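Local coordinates for (S)-2-haloacid dehalogenase IVA (Burkholderia cepacia, PDB 2NO4) that catalyses the hydrolytic dehalogenation of short-chain (S)-2-haloalkanoic acids to the corresponding (R)-2-hydroxyalkanoic acids, with inversion of configuration, at the interface of chains A and B. Residues are numbered along the deposited sequence; one frame, centred on the assembly and turned at random. Chains: chain A/B, (S)-2-haloacid dehalogenase IVA.

The interface of chains A and B. Residues chain A 162, 164, 192, 196, 215; chain B 63-66.
Where helix 43-63 of chain B ends, residues B:Met64 to B:Gln66 run on as a loop against chain A and pack against A:Pro162, A:Pro164, helix 188-197 and A:Phe215. The side chain of B:Gln66 is bent at chi2, with CG anti to the backbone N (chi1 -177°). This turn lays the terminal amide nearly parallel to the phenyl ring of A:Phe215, the two planes 16° apart. CG of B:Gln66 sits over the middle of the A:Phe215 ring, 3.4 Å from its centroid, a CH-pi contact. OE1 of B:Gln66 accepts a hydrogen bond from the side-chain amino nitrogen NZ of A:Lys196 at 2.8 Å. The C=O...N angle of 173° places the donor almost on the carbonyl axis, and the pairing should help fix which way the amide faces. A:Lys196 reaches it through bends at chi2 and chi4; a water whose O is 2.9 Å from NZ of A:Lys196 also links this nitrogen to the backbone O of B:His65.

B:Met64 approaches A:Phe215 tip to tip, its SD lying in plane at the ring edge, 3.6 Å from CZ. Thus one phenyl ring is met on a face by B:Gln66 and on its rim by sulfur. The bend at chi3 then carries the methyl CE of B:Met64 toward A:Pro162, 3.8 Å from CG. B:His65 crosses A:Pro164 at about a right angle, with CD2 3.7 Å from the proline CG at the start of helix 164-174. The patch joins two copies in a two-fold symmetric interface, so its twin recurs with chains exchanged; its centre is about 15 Å from the nucleophile A:Asp20, and it probably serves dimer assembly rather than direct substrate contact.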
# COMPACT_ATOMS: atom_id res chain seq x y z
N PRO A 162 -5.68 5.22 -6.54
CA PRO A 162 -7.07 5.63 -6.81
C PRO A 162 -7.33 7.16 -6.75
O PRO A 162 -8.43 7.57 -6.35
CB PRO A 162 -7.85 4.91 -5.72
CG PRO A 162 -6.92 4.93 -4.53
CD PRO A 162 -5.48 4.93 -5.11
N PRO A 164 -8.81 10.50 -7.73
CA PRO A 164 -9.98 10.62 -8.65
C PRO A 164 -9.64 11.18 -10.03
O PRO A 164 -10.40 10.97 -10.96
CB PRO A 164 -10.94 11.60 -7.91
CG PRO A 164 -10.06 12.34 -6.92
CD PRO A 164 -9.02 11.29 -6.50
N GLY A 192 -12.95 0.59 -5.09
CA GLY A 192 -13.15 1.61 -4.06
C GLY A 192 -13.02 3.01 -4.64
O GLY A 192 -13.96 3.82 -4.52
N LYS A 196 -16.32 5.45 -5.44
CA LYS A 196 -16.30 6.75 -4.76
C LYS A 196 -16.41 7.86 -5.82
O LYS A 196 -17.23 8.79 -5.67
CB LYS A 196 -15.01 6.89 -3.91
CG LYS A 196 -15.06 7.74 -2.59
CD LYS A 196 -14.84 9.18 -2.87
CE LYS A 196 -14.53 10.03 -1.66
NZ LYS A 196 -15.69 10.41 -0.85
N PHE A 215 -17.68 1.64 1.85
CA PHE A 215 -18.22 2.96 1.61
C PHE A 215 -18.49 3.24 0.13
O PHE A 215 -19.14 4.24 -0.19
CB PHE A 215 -17.30 4.02 2.20
CG PHE A 215 -15.88 4.00 1.62
CD1 PHE A 215 -15.61 4.58 0.37
CD2 PHE A 215 -14.83 3.45 2.36
CE1 PHE A 215 -14.29 4.56 -0.16
CE2 PHE A 215 -13.50 3.41 1.83
CZ PHE A 215 -13.24 3.96 0.59
N LEU B 63 -5.59 8.95 -0.93
CA LEU B 63 -5.57 9.20 -2.39
C LEU B 63 -6.96 9.39 -2.96
O LEU B 63 -7.14 10.20 -3.86
CB LEU B 63 -4.85 8.07 -3.15
CG LEU B 63 -3.31 8.09 -3.01
CD1 LEU B 63 -2.69 6.84 -3.56
CD2 LEU B 63 -2.73 9.38 -3.67
N MET B 64 -7.94 8.64 -2.46
CA MET B 64 -9.31 8.79 -2.96
C MET B 64 -10.17 9.73 -2.07
O MET B 64 -11.39 9.82 -2.27
CB MET B 64 -10.00 7.44 -3.17
CG MET B 64 -10.41 6.69 -1.88
SD MET B 64 -11.23 5.10 -2.14
CE MET B 64 -9.85 3.95 -2.38
N HIS B 65 -9.56 10.36 -1.08
CA HIS B 65 -10.28 11.36 -0.26
C HIS B 65 -11.41 10.76 0.60
O HIS B 65 -12.49 11.33 0.72
CB HIS B 65 -10.83 12.53 -1.15
CG HIS B 65 -9.81 13.08 -2.10
ND1 HIS B 65 -8.50 13.32 -1.74
CD2 HIS B 65 -9.89 13.40 -3.41
CE1 HIS B 65 -7.82 13.78 -2.78
NE2 HIS B 65 -8.64 13.83 -3.81
N GLN B 66 -11.16 9.58 1.17
CA GLN B 66 -12.11 8.97 2.08
C GLN B 66 -11.39 8.63 3.40
O GLN B 66 -11.28 7.48 3.80
CB GLN B 66 -12.81 7.76 1.43
CG GLN B 66 -13.88 7.12 2.30
CD GLN B 66 -15.23 7.84 2.21
OE1 GLN B 66 -15.46 8.66 1.32
NE2 GLN B 66 -16.15 7.49 3.11
O HOH W 1 -14.57 13.03 -0.46